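Local coordinates for protein putative glycosylhydrolase (Parabacteroides distasonis, PDB 3S5Q) that probably acts as a hydrolase of the 3-keto-disaccharide hydrolase family, built on a concanavalin A-like beta-sandwich, at residues A[115-120]-A[157-162]; A[79-84]-A[145-150]; A[91-96]-A[185-190]; A[193-198]-A[207-212]. All blocks are in the same frame, centred on the assembly; numbering follows the deposited sequence. Where two conformers were deposited one is given.

Contacts 2 and 4 join the two antiparallel sheets of a beta-sandwich through its core. Contacts 1 and 3 involve loops at its edge: loop 115-120 runs along strand 93-98, and loop 185-190 leads to strand 192-195. Contacts 2 and 3 have centres about 5 Å apart and share the neighbouring strands 75-82 and 93-98; contact 1, on strand 154-160, has its centre about 9 Å from that of contact 2, on the adjacent strand 146-151. Contacts 1 and 4 stand about 18 Å apart, centre to centre, without touching. Along the chain contact 2 alternates with contacts 1 and 3, contact 1 falls wholly between the segments of contact 3, and contact 4, last, joins near neighbours across the sheets.

Contact 1 of 4, residues A[115-120]-A[157-162]; sequences GSIYGH and VSANLA. With EDO (1,2-ethanediol), chain E.
Ile117 packs on Val157 and Ala159; three residues on, the His120 ring is stacked with Tyr184, and Trp164 meets it at a slant, while at its edge, in the ring plane, ND1 donates to Tyr118 O at 2.8 Å. With the backbone bond from His120 N to Ile117 O, it closes a turn over residues 117-120 at the rim of the concanavalin A-like beta-sandwich. The loop runs beside outer strand 93-98, hydrogen-bonded to it through Gly115 and Tyr118, and so presents Ile117 to strand 154-160 of the facing sheet. No hydrogen bond joins 115-120 to 157-162; the meeting is apolar. Ile117 sends out its longer branch, CG1 anti to the carbonyl carbon (chi1 -66°) and the chain then extended, so that CD1 rests against two side chains, 3.7 Å from Val157 CG1 and 3.5 Å from Ala159 CB. Ile147 and Ile149 of the next strand also touch Ile117. Farther along, Asn160 OD1 accepts from Ala162 N at 3.2 Å, an Asx turn that leads out of the strand. The second methyl of Val157 faces backbone: CG2 stands 3.4 Å from Gly115 O, a buried carbonyl oxygen with no hydrogen-bonding partner in the model.

Contact 2 of 4, residues A[79-84]-A[145-150]; sequences VIYCTD and QQIDIE
Ile80 and Ile147 face each other with CA atoms 10.3 Å apart, the spacing of two layers that meet through side chains and share no backbone hydrogen bond. The layers are the two sheets of the beta-sandwich, strand 75-82 on one side and strand 146-151 on the other. At Tyr81 the chain turns a corner in a left-handed backbone conformation (phi 57°), and the phenol ring is thereby carried toward the other sheet beside the Ile80 side chain. Ile80 CD1 lies over the centre of that ring, 4.1 Å above its plane, and so supports one face. From the opposing strand Ile147 comes in the contrary direction; its CG1 branch is bent at chi2 (-49°), and CD1 reaches the hydroxyl end of the ring obliquely, 3.6 Å from Tyr81 OH and 3.8 Å from Tyr81 CE2. The same methyl approaches Ile80 CD1 at 4.3 Å, a looser touch. The buried phenol oxygen is not left to apolar neighbours alone: Tyr81 OH is hydrogen-bonded to Gly144 O, which ties the ring end to the turn joining strands 135-143 and 146-151. Ala142 and Ile93 pack against Tyr81 as well. On the outer side of strand 146-151, Asp148 OD1 pairs with Ser158 OG and His155 NE2, while Gln146 NE2 donates to Asp148 OD2 at 3.1 Å, meeting it on the syn side, 35° out of the carboxylate plane.

Contact 3 of 4, residues A[91-96]-A[185-190]; sequences SSIEIQ and ANMPTK. With EDO (1,2-ethanediol), chain J.
Met187, present as selenomethionine, points its side chain at the backbone of Ser91 and Ser92, where the chain enters strand 93-98. Here, at the edge of the beta-sandwich, the irregular segment 185-190, on the way to strand 192-195, lies against the beginning of an outermost strand of the five-stranded sheet. The Met187 chain is bent at chi2 (-66°) and again at chi3 (-81°), which swings CE onto main-chain atoms. That methyl lies 3.3 Å from Ser92 N and 3.4 Å from Ser92 O, with Ser91 C at 3.7 Å. Both serine CB atoms point away from the loop, and their hydroxyls bond elsewhere, Ser92 OG to Trp88 O and Ser91 OG to Asn87 O; the methyl meets the peptide backbone. Ile93 is turned the other way, its CB pointing toward the loop, yet it only brushes the methyl, CG1 to Met187 CE measuring 4.4 Å; Leu161 and Ile117 also pack on this isoleucine. Thr189, whose CB leaves in a direction away from 91-96, touches Tyr81. Its hydroxyl holds a 1,2-ethanediol, probably from the crystallisation liquor: O2 of the diol donates to Thr189 OG1 at 2.8 Å.

Contact 4 of 4, residues A[193-198]-A[207-212]; sequences IGLQGK and RNIQLK. With EDO (1,2-ethanediol), chain I.
Ile193 and Leu211 form the tight part of this contact, their CD1 methyls pressed to 3.5 Å, closer than usual for two carbons. The two side chains approach at a slant, and Leu211 has a chi2 of 149°, about 30° off a staggered position, which may reflect the close fit. Phe62 and Tyr59 each touch both residues, adding to the apolar cluster. Two residues along, Leu195 and Ile209 reach straight at each other, tip to tip, with CD1 to CD1 at 3.6 Å; each puts its CG, or CG1, anti to the carbonyl carbon. Leu45 touches both partners of this pair. These two pairs span the interior of the beta-sandwich, between strand 192-195 of one sheet and strand 204-213 of the other; the touching parts run nearly antiparallel, 168° apart, with backbones too distant to bond. The far side of strand 204-213 is looser and polar. There Gln210 NE2 donates to Asn208 OD1 at 2.9 Å, tilted 25° from the carbonyl plane, and partly exposed Arg207 makes a salt bridge to Glu67 and a cation-pi contact with Trp135. Ile209 is itself partly exposed. A 1,2-ethanediol, probably from the crystallisation liquor, grips its backbone at both ends and also bonds to Phe24 N: Ile209 N donates to diol O1 at 3.1 Å along a nearly straight line, and diol O2 donates to Ile209 O at 2.8 Å.

Contact 1 of 4, residues A[115-120]-A[157-162]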
loop_
_atom_site.group_PDB
_atom_site.type_symbol
_atom_site.label_atom_id
_atom_site.label_comp_id
_atom_site.label_asym_id
_atom_site.label_seq_id
_atom_site.Cartn_x
_atom_site.Cartn_y
_atom_site.Cartn_z
ATOM N N GLY A 115 -2.774 -6.299 -2.181
ATOM C CA GLY A 115 -3.035 -5.510 -3.383
ATOM C C GLY A 115 -4.452 -4.989 -3.500
ATOM O O GLY A 115 -4.755 -4.146 -4.370
ATOM N N SER A 116 -5.336 -5.459 -2.616
ATOM C CA SER A 116 -6.725 -5.023 -2.664
ATOM C C SER A 116 -6.815 -3.571 -2.216
ATOM O O SER A 116 -5.985 -3.090 -1.424
ATOM C CB SER A 116 -7.613 -5.893 -1.767
ATOM O OG SER A 116 -7.225 -5.799 -0.410
ATOM N N ILE A 117 -7.827 -2.871 -2.726
ATOM C CA ILE A 117 -8.318 -1.658 -2.095
ATOM C C ILE A 117 -9.150 -2.298 -0.998
ATOM O O ILE A 117 -10.244 -2.833 -1.237
ATOM C CB ILE A 117 -9.146 -0.823 -3.059
ATOM C CG1 ILE A 117 -8.242 -0.292 -4.189
ATOM C CG2 ILE A 117 -9.888 0.347 -2.331
ATOM C CD1 ILE A 117 -8.997 0.230 -5.381
ATOM N N TYR A 118 -8.553 -2.372 0.178
ATOM C CA TYR A 118 -9.009 -3.238 1.272
ATOM C C TYR A 118 -10.525 -3.091 1.530
ATOM O O TYR A 118 -11.006 -1.993 1.733
ATOM C CB TYR A 118 -8.198 -2.926 2.554
ATOM C CG TYR A 118 -8.614 -3.749 3.727
ATOM C CD1 TYR A 118 -8.228 -5.075 3.825
ATOM C CD2 TYR A 118 -9.417 -3.213 4.743
ATOM C CE1 TYR A 118 -8.612 -5.857 4.855
ATOM C CE2 TYR A 118 -9.813 -4.021 5.839
ATOM C CZ TYR A 118 -9.400 -5.341 5.879
ATOM O OH TYR A 118 -9.753 -6.176 6.931
ATOM N N GLY A 119 -11.244 -4.218 1.510
ATOM C CA GLY A 119 -12.681 -4.256 1.855
ATOM C C GLY A 119 -13.613 -3.773 0.748
ATOM O O GLY A 119 -14.850 -3.866 0.904
ATOM N N HIS A 120 -13.037 -3.322 -0.380
ATOM C CA HIS A 120 -13.778 -2.747 -1.494
ATOM C C HIS A 120 -13.571 -3.418 -2.862
ATOM O O HIS A 120 -14.534 -3.587 -3.624
ATOM C CB HIS A 120 -13.477 -1.207 -1.614
ATOM C CG HIS A 120 -13.881 -0.434 -0.378
ATOM N ND1 HIS A 120 -13.199 -0.534 0.826
ATOM C CD2 HIS A 120 -14.917 0.422 -0.156
ATOM C CE1 HIS A 120 -13.803 0.222 1.732
ATOM N NE2 HIS A 120 -14.839 0.834 1.156
ATOM N N VAL A 157 -5.482 -4.266 -10.097
ATOM C CA VAL A 157 -6.666 -3.518 -9.678
ATOM C C VAL A 157 -6.777 -2.258 -10.484
ATOM O O VAL A 157 -5.797 -1.549 -10.699
ATOM C CB VAL A 157 -6.677 -3.189 -8.116
ATOM C CG1 VAL A 157 -7.995 -2.446 -7.666
ATOM C CG2 VAL A 157 -6.453 -4.410 -7.299
ATOM N N SER A 158 -7.989 -2.003 -10.953
ATOM C CA SER A 158 -8.350 -0.734 -11.578
ATOM C C SER A 158 -9.727 -0.444 -11.008
ATOM O O SER A 158 -10.635 -1.283 -11.099
ATOM C CB SER A 158 -8.397 -0.825 -13.097
ATOM O OG SER A 158 -8.490 0.479 -13.677
ATOM N N ALA A 159 -9.872 0.706 -10.372
ATOM C CA ALA A 159 -11.114 1.054 -9.723
ATOM C C ALA A 159 -11.409 2.543 -9.876
ATOM O O ALA A 159 -10.508 3.396 -9.783
ATOM C CB ALA A 159 -11.060 0.579 -8.215
ATOM N N ASN A 160 -12.667 2.853 -10.189
ATOM C CA ASN A 160 -13.146 4.233 -10.202
ATOM C C ASN A 160 -14.027 4.439 -8.955
ATOM O O ASN A 160 -15.123 3.847 -8.856
ATOM C CB ASN A 160 -13.929 4.468 -11.482
ATOM C CG ASN A 160 -14.610 5.818 -11.525
ATOM O OD1 ASN A 160 -14.331 6.731 -10.719
ATOM N ND2 ASN A 160 -15.512 5.962 -12.494
ATOM N N LEU A 161 -13.517 5.241 -8.012
ATOM C CA LEU A 161 -14.115 5.376 -6.685
ATOM C C LEU A 161 -15.521 5.950 -6.772
ATOM O O LEU A 161 -16.319 5.738 -5.874
ATOM C CB LEU A 161 -13.252 6.230 -5.735
ATOM C CG LEU A 161 -11.858 5.692 -5.314
ATOM C CD1 LEU A 161 -11.215 6.736 -4.398
ATOM C CD2 LEU A 161 -11.883 4.309 -4.658
ATOM N N ALA A 162 -15.832 6.605 -7.888
ATOM C CA ALA A 162 -17.172 7.115 -8.130
ATOM C C ALA A 162 -18.255 6.032 -8.118
ATOM O O ALA A 162 -19.396 6.344 -7.866
ATOM C CB ALA A 162 -17.227 7.908 -9.443
HETATM C C1 EDO E . -7.888 -4.677 -13.532
HETATM O O1 EDO E . -7.621 -4.398 -14.925
HETATM C C2 EDO E . -9.332 -5.105 -13.218
HETATM O O2 EDO E . -9.695 -4.760 -11.866
#

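Contact 2 of 4, residues A[79-84]-A[145-150]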
loop_
_atom_site.group_PDB
_atom_site.type_symbol
_atom_site.label_atom_id
_atom_site.label_comp_id
_atom_site.label_asym_id
_atom_site.label_seq_id
_atom_site.Cartn_x
_atom_site.Cartn_y
_atom_site.Cartn_z
ATOM N N VAL A 79 -1.494 3.431 2.882
ATOM C CA VAL A 79 -2.658 4.240 3.098
ATOM C C VAL A 79 -2.547 5.530 2.259
ATOM O O VAL A 79 -1.552 6.255 2.323
ATOM C CB VAL A 79 -2.782 4.556 4.613
ATOM C CG1 VAL A 79 -4.001 5.494 4.895
ATOM C CG2 VAL A 79 -2.850 3.238 5.470
ATOM N N ILE A 80 -3.564 5.814 1.457
ATOM C CA ILE A 80 -3.565 7.035 0.665
ATOM C C ILE A 80 -4.818 7.851 0.988
ATOM O O ILE A 80 -5.743 7.359 1.645
ATOM C CB ILE A 80 -3.449 6.743 -0.841
ATOM C CG1 ILE A 80 -4.698 5.980 -1.356
ATOM C CG2 ILE A 80 -2.116 6.002 -1.122
ATOM C CD1 ILE A 80 -4.853 5.815 -2.880
ATOM N N TYR A 81 -4.785 9.107 0.579
ATOM C CA TYR A 81 -5.901 10.015 0.729
ATOM C C TYR A 81 -6.337 10.143 2.203
ATOM O O TYR A 81 -7.526 10.229 2.503
ATOM C CB TYR A 81 -7.040 9.538 -0.136
ATOM C CG TYR A 81 -6.780 9.465 -1.640
ATOM C CD1 TYR A 81 -5.667 10.068 -2.242
ATOM C CD2 TYR A 81 -7.761 8.925 -2.486
ATOM C CE1 TYR A 81 -5.492 10.050 -3.637
ATOM C CE2 TYR A 81 -7.603 8.912 -3.853
ATOM C CZ TYR A 81 -6.476 9.475 -4.427
ATOM O OH TYR A 81 -6.358 9.454 -5.794
ATOM N N CYS A 82 -5.371 10.136 3.123
ATOM C CA CYS A 82 -5.702 10.230 4.557
ATOM C C CYS A 82 -5.932 11.670 4.974
ATOM O O CYS A 82 -5.038 12.506 4.896
ATOM C CB CYS A 82 -4.605 9.632 5.430
ATOM S SG CYS A 82 -5.057 9.638 7.182
ATOM N N THR A 83 -7.130 11.966 5.438
ATOM C CA THR A 83 -7.448 13.336 5.842
ATOM C C THR A 83 -7.316 13.551 7.356
ATOM O O THR A 83 -7.459 14.683 7.836
ATOM C CB THR A 83 -8.880 13.661 5.380
ATOM O OG1 THR A 83 -9.755 12.682 5.938
ATOM C CG2 THR A 83 -8.935 13.608 3.859
ATOM N N ASP A 84 -7.122 12.458 8.109
ATOM C CA ASP A 84 -6.996 12.531 9.577
ATOM C C ASP A 84 -6.129 11.380 10.018
ATOM O O ASP A 84 -6.572 10.232 10.028
ATOM C CB ASP A 84 -8.362 12.457 10.244
ATOM C CG ASP A 84 -8.309 12.690 11.757
ATOM O OD1 ASP A 84 -7.317 12.314 12.446
ATOM O OD2 ASP A 84 -9.312 13.237 12.260
ATOM N N GLN A 145 -10.274 10.110 -8.563
ATOM C CA GLN A 145 -11.064 8.923 -8.234
ATOM C C GLN A 145 -10.632 7.620 -8.939
ATOM O O GLN A 145 -11.101 6.527 -8.575
ATOM C CB GLN A 145 -12.525 9.194 -8.477
ATOM C CG GLN A 145 -13.109 10.268 -7.581
ATOM C CD GLN A 145 -14.621 10.401 -7.753
ATOM O OE1 GLN A 145 -15.111 10.755 -8.835
ATOM N NE2 GLN A 145 -15.369 10.130 -6.678
ATOM N N GLN A 146 -9.664 7.715 -9.845
ATOM C CA GLN A 146 -9.166 6.544 -10.573
ATOM C C GLN A 146 -7.933 5.961 -9.887
ATOM O O GLN A 146 -6.901 6.616 -9.799
ATOM C CB GLN A 146 -8.913 6.937 -12.055
ATOM C CG GLN A 146 -8.520 5.745 -12.960
ATOM C CD GLN A 146 -9.552 4.603 -12.935
ATOM O OE1 GLN A 146 -10.756 4.837 -13.080
ATOM N NE2 GLN A 146 -9.076 3.377 -12.754
ATOM N N ILE A 147 -8.074 4.743 -9.360
ATOM C CA ILE A 147 -7.022 4.072 -8.602
ATOM C C ILE A 147 -6.569 2.855 -9.403
ATOM O O ILE A 147 -7.396 2.060 -9.787
ATOM C CB ILE A 147 -7.493 3.601 -7.220
ATOM C CG1 ILE A 147 -8.160 4.769 -6.445
ATOM C CG2 ILE A 147 -6.315 2.924 -6.445
ATOM C CD1 ILE A 147 -7.329 6.072 -6.423
ATOM N N ASP A 148 -5.269 2.748 -9.652
ATOM C CA ASP A 148 -4.688 1.600 -10.337
ATOM C C ASP A 148 -3.518 1.052 -9.558
ATOM O O ASP A 148 -2.676 1.802 -9.107
ATOM C CB ASP A 148 -4.294 1.976 -11.757
ATOM C CG ASP A 148 -5.517 2.154 -12.654
ATOM O OD1 ASP A 148 -6.036 1.123 -13.163
ATOM O OD2 ASP A 148 -5.977 3.305 -12.799
ATOM N N ILE A 149 -3.525 -0.266 -9.369
ATOM C CA ILE A 149 -2.490 -0.946 -8.606
ATOM C C ILE A 149 -1.793 -1.989 -9.477
ATOM O O ILE A 149 -2.436 -2.856 -10.080
ATOM C CB ILE A 149 -3.076 -1.615 -7.339
ATOM C CG1 ILE A 149 -3.759 -0.542 -6.464
ATOM C CG2 ILE A 149 -1.978 -2.364 -6.580
ATOM C CD1 ILE A 149 -4.739 -1.090 -5.502
ATOM N N GLU A 150 -0.470 -1.894 -9.514
ATOM C CA GLU A 150 0.402 -2.806 -10.206
ATOM C C GLU A 150 1.185 -3.544 -9.136
ATOM O O GLU A 150 1.661 -2.925 -8.184
ATOM C CB GLU A 150 1.382 -2.014 -11.092
ATOM C CG GLU A 150 2.181 -2.879 -12.042
ATOM C CD GLU A 150 1.443 -3.059 -13.334
ATOM O OE1 GLU A 150 0.333 -2.460 -13.452
ATOM O OE2 GLU A 150 1.968 -3.780 -14.221
#

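Contact 3 of 4, residues A[91-96]-A[185-190]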
loop_
_atom_site.group_PDB
_atom_site.type_symbol
_atom_site.label_atom_id
_atom_site.label_comp_id
_atom_site.label_asym_id
_atom_site.label_seq_id
_atom_site.Cartn_x
_atom_site.Cartn_y
_atom_site.Cartn_z
ATOM N N SER A 91 -10.950 7.501 7.479
ATOM C CA SER A 91 -10.578 8.753 6.868
ATOM C C SER A 91 -9.507 8.546 5.822
ATOM O O SER A 91 -8.710 9.451 5.582
ATOM C CB SER A 91 -10.038 9.724 7.924
ATOM O OG SER A 91 -10.839 9.748 9.085
ATOM N N SER A 92 -9.455 7.352 5.228
ATOM C CA SER A 92 -8.445 7.062 4.234
ATOM C C SER A 92 -8.840 5.860 3.398
ATOM O O SER A 92 -9.858 5.190 3.669
ATOM C CB SER A 92 -7.099 6.822 4.926
ATOM O OG SER A 92 -7.200 5.660 5.701
ATOM N N ILE A 93 -8.028 5.611 2.373
ATOM C CA ILE A 93 -8.139 4.422 1.560
ATOM C C ILE A 93 -6.840 3.574 1.715
ATOM O O ILE A 93 -5.717 4.054 1.496
ATOM C CB ILE A 93 -8.415 4.751 0.097
ATOM C CG1 ILE A 93 -9.691 5.632 0.006
ATOM C CG2 ILE A 93 -8.527 3.412 -0.683
ATOM C CD1 ILE A 93 -10.054 6.072 -1.394
ATOM N N GLU A 94 -7.024 2.337 2.141
ATOM C CA GLU A 94 -5.891 1.443 2.308
ATOM C C GLU A 94 -5.782 0.391 1.206
ATOM O O GLU A 94 -6.775 -0.248 0.835
ATOM C CB GLU A 94 -5.898 0.762 3.652
ATOM C CG GLU A 94 -4.541 0.088 3.928
ATOM C CD GLU A 94 -4.368 -0.495 5.304
ATOM O OE1 GLU A 94 -5.381 -0.864 5.921
ATOM O OE2 GLU A 94 -3.185 -0.603 5.746
ATOM N N ILE A 95 -4.545 0.242 0.706
ATOM C CA ILE A 95 -4.130 -0.813 -0.195
ATOM C C ILE A 95 -3.471 -1.856 0.702
ATOM O O ILE A 95 -2.501 -1.563 1.370
ATOM C CB ILE A 95 -3.137 -0.318 -1.210
ATOM C CG1 ILE A 95 -3.685 0.909 -1.949
ATOM C CG2 ILE A 95 -2.744 -1.402 -2.211
ATOM C CD1 ILE A 95 -5.127 0.809 -2.367
ATOM N N GLN A 96 -4.030 -3.054 0.727
ATOM C CA GLN A 96 -3.536 -4.141 1.594
ATOM C C GLN A 96 -2.144 -4.656 1.196
ATOM O O GLN A 96 -1.807 -4.792 0.008
ATOM C CB GLN A 96 -4.529 -5.306 1.532
ATOM C CG GLN A 96 -4.223 -6.572 2.415
ATOM C CD GLN A 96 -4.393 -6.335 3.892
ATOM O OE1 GLN A 96 -4.044 -5.269 4.388
ATOM N NE2 GLN A 96 -4.935 -7.339 4.627
ATOM N N ALA A 185 -17.118 6.860 -2.983
ATOM C CA ALA A 185 -17.447 7.941 -3.967
ATOM C C ALA A 185 -17.384 9.335 -3.360
ATOM O O ALA A 185 -17.204 10.326 -4.086
ATOM C CB ALA A 185 -18.836 7.713 -4.626
ATOM N N ASN A 186 -17.527 9.412 -2.035
ATOM C CA ASN A 186 -17.517 10.700 -1.303
ATOM C C ASN A 186 -16.187 11.082 -0.598
ATOM O O ASN A 186 -16.090 12.116 0.094
ATOM C CB ASN A 186 -18.662 10.679 -0.288
ATOM C CG ASN A 186 -20.055 10.629 -0.957
ATOM O OD1 ASN A 186 -20.194 10.841 -2.171
ATOM N ND2 ASN A 186 -21.090 10.389 -0.152
HETATM N N MSE A 187 -15.179 10.215 -0.740
HETATM C CA MSE A 187 -13.860 10.387 -0.156
HETATM C C MSE A 187 -13.055 11.423 -0.946
HETATM O O MSE A 187 -12.966 11.314 -2.171
HETATM C CB MSE A 187 -13.120 9.048 -0.168
HETATM C CG MSE A 187 -13.742 7.953 0.759
HETATM SE SE MSE A 187 -13.623 8.400 2.620
HETATM C CE MSE A 187 -11.870 7.892 3.027
ATOM N N PRO A 188 -12.489 12.448 -0.259
ATOM C CA PRO A 188 -11.462 13.323 -0.830
ATOM C C PRO A 188 -10.341 12.543 -1.498
ATOM O O PRO A 188 -9.962 11.497 -0.983
ATOM C CB PRO A 188 -10.876 14.016 0.392
ATOM C CG PRO A 188 -12.002 14.100 1.334
ATOM C CD PRO A 188 -12.649 12.720 1.181
ATOM N N THR A 189 -9.834 13.054 -2.622
ATOM C CA THR A 189 -8.778 12.378 -3.382
ATOM C C THR A 189 -7.431 13.094 -3.184
ATOM O O THR A 189 -6.593 13.142 -4.083
ATOM C CB THR A 189 -9.177 12.232 -4.857
ATOM O OG1 THR A 189 -9.415 13.533 -5.427
ATOM C CG2 THR A 189 -10.462 11.369 -4.965
ATOM N N LYS A 190 -7.247 13.647 -1.974
ATOM C CA LYS A 190 -6.021 14.327 -1.554
ATOM C C LYS A 190 -5.806 14.023 -0.051
ATOM O O LYS A 190 -6.745 14.085 0.755
ATOM C CB LYS A 190 -6.136 15.842 -1.794
ATOM C CG LYS A 190 -4.836 16.630 -1.478
ATOM C CD LYS A 190 -4.976 18.165 -1.607
ATOM C CE LYS A 190 -3.611 18.823 -1.781
ATOM N NZ LYS A 190 -3.740 20.287 -2.127
HETATM C C1 EDO J . -11.975 14.943 -8.148
HETATM O O1 EDO J . -11.803 14.105 -9.283
HETATM C C2 EDO J . -12.080 13.996 -6.962
HETATM O O2 EDO J . -11.908 14.711 -5.737
#

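Contact 4 of 4, residues A[193-198]-A[207-212]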
loop_
_atom_site.group_PDB
_atom_site.type_symbol
_atom_site.label_atom_id
_atom_site.label_comp_id
_atom_site.label_asym_id
_atom_site.label_seq_id
_atom_site.Cartn_x
_atom_site.Cartn_y
_atom_site.Cartn_z
ATOM N N ILE A 193 0.019 10.369 2.956
ATOM C CA ILE A 193 0.327 8.993 2.591
ATOM C C ILE A 193 0.970 8.342 3.817
ATOM O O ILE A 193 1.765 8.971 4.494
ATOM C CB ILE A 193 1.299 8.914 1.382
ATOM C CG1 ILE A 193 0.633 9.391 0.085
ATOM C CG2 ILE A 193 1.854 7.486 1.260
ATOM C CD1 ILE A 193 1.591 9.522 -1.099
ATOM N N GLY A 194 0.597 7.093 4.092
ATOM C CA GLY A 194 1.159 6.336 5.203
ATOM C C GLY A 194 1.449 4.906 4.859
ATOM O O GLY A 194 0.865 4.338 3.927
ATOM N N LEU A 195 2.385 4.332 5.613
ATOM C CA LEU A 195 2.584 2.904 5.687
ATOM C C LEU A 195 2.081 2.379 7.042
ATOM O O LEU A 195 2.487 2.857 8.113
ATOM C CB LEU A 195 4.056 2.579 5.533
ATOM C CG LEU A 195 4.748 3.224 4.363
ATOM C CD1 LEU A 195 6.209 2.834 4.436
ATOM C CD2 LEU A 195 4.059 2.820 2.999
ATOM N N GLN A 196 1.177 1.402 6.991
ATOM C CA GLN A 196 0.711 0.761 8.199
ATOM C C GLN A 196 1.929 0.061 8.810
ATOM O O GLN A 196 2.825 -0.336 8.096
ATOM C CB GLN A 196 -0.421 -0.235 7.906
ATOM C CG GLN A 196 -1.160 -0.704 9.187
ATOM C CD GLN A 196 -2.297 -1.734 8.951
ATOM O OE1 GLN A 196 -2.637 -2.099 7.807
ATOM N NE2 GLN A 196 -2.893 -2.185 10.056
ATOM N N GLY A 197 1.968 -0.051 10.122
ATOM C CA GLY A 197 3.007 -0.849 10.771
ATOM C C GLY A 197 2.686 -2.343 10.727
ATOM O O GLY A 197 1.924 -2.840 9.890
ATOM N N LYS A 198 3.298 -3.038 11.661
ATOM C CA LYS A 198 3.202 -4.472 11.852
ATOM C C LYS A 198 1.837 -4.823 12.516
ATOM O O LYS A 198 1.711 -4.808 13.748
ATOM C CB LYS A 198 4.394 -4.805 12.766
ATOM C CG LYS A 198 4.824 -6.226 12.975
ATOM C CD LYS A 198 5.801 -6.236 14.180
ATOM C CE LYS A 198 6.272 -7.637 14.594
ATOM N NZ LYS A 198 7.441 -7.598 15.535
ATOM N N ARG A 207 11.403 -0.712 1.012
ATOM C CA ARG A 207 12.523 0.031 0.458
ATOM C C ARG A 207 12.167 0.710 -0.861
ATOM O O ARG A 207 11.122 0.422 -1.501
ATOM C CB ARG A 207 13.760 -0.849 0.273
ATOM C CG ARG A 207 13.714 -1.750 -0.970
ATOM C CD ARG A 207 14.871 -2.770 -0.992
ATOM N NE ARG A 207 14.827 -3.527 -2.246
ATOM C CZ ARG A 207 15.788 -4.305 -2.718
ATOM N NH1 ARG A 207 16.937 -4.466 -2.067
ATOM N NH2 ARG A 207 15.585 -4.937 -3.856
ATOM N N ASN A 208 13.063 1.618 -1.256
ATOM C CA ASN A 208 12.923 2.354 -2.513
ATOM C C ASN A 208 11.517 2.931 -2.762
ATOM O O ASN A 208 10.948 2.780 -3.852
ATOM C CB ASN A 208 13.353 1.506 -3.724
ATOM C CG ASN A 208 13.803 2.394 -4.897
ATOM O OD1 ASN A 208 14.137 3.563 -4.693
ATOM N ND2 ASN A 208 13.837 1.842 -6.097
ATOM N N ILE A 209 10.978 3.586 -1.744
ATOM C CA ILE A 209 9.651 4.212 -1.822
ATOM C C ILE A 209 9.801 5.573 -2.483
ATOM O O ILE A 209 10.421 6.468 -1.919
ATOM C CB ILE A 209 8.972 4.434 -0.430
ATOM C CG1 ILE A 209 8.925 3.141 0.410
ATOM C CG2 ILE A 209 7.540 5.002 -0.622
ATOM C CD1 ILE A 209 8.726 3.366 1.915
ATOM N N GLN A 210 9.192 5.728 -3.649
ATOM C CA GLN A 210 9.414 6.887 -4.485
ATOM C C GLN A 210 8.063 7.425 -4.999
ATOM O O GLN A 210 7.097 6.684 -5.115
ATOM C CB GLN A 210 10.279 6.471 -5.682
ATOM C CG GLN A 210 11.658 5.918 -5.303
ATOM C CD GLN A 210 12.730 6.613 -6.046
ATOM O OE1 GLN A 210 12.585 7.789 -6.328
ATOM N NE2 GLN A 210 13.807 5.916 -6.373
ATOM N N LEU A 211 8.007 8.708 -5.307
ATOM C CA LEU A 211 6.744 9.287 -5.721
ATOM C C LEU A 211 6.955 10.234 -6.883
ATOM O O LEU A 211 7.893 11.074 -6.861
ATOM C CB LEU A 211 6.051 10.014 -4.544
ATOM C CG LEU A 211 4.664 10.644 -4.816
ATOM C CD1 LEU A 211 3.787 10.645 -3.577
ATOM C CD2 LEU A 211 4.838 12.149 -5.394
ATOM N N LYS A 212 6.065 10.078 -7.869
ATOM C CA LYS A 212 6.027 10.905 -9.052
ATOM C C LYS A 212 4.776 11.764 -8.948
ATOM O O LYS A 212 3.678 11.260 -8.838
ATOM C CB LYS A 212 6.020 10.028 -10.320
ATOM C CG LYS A 212 5.623 10.726 -11.660
ATOM C CD LYS A 212 6.517 11.919 -12.046
ATOM C CE LYS A 212 6.053 12.625 -13.315
ATOM N NZ LYS A 212 6.795 13.882 -13.631
HETATM C C1 EDO I . 12.971 5.252 0.481
HETATM O O1 EDO I . 12.377 4.040 0.965
HETATM C C2 EDO I . 12.451 6.418 1.311
HETATM O O2 EDO I . 11.408 7.128 0.612
#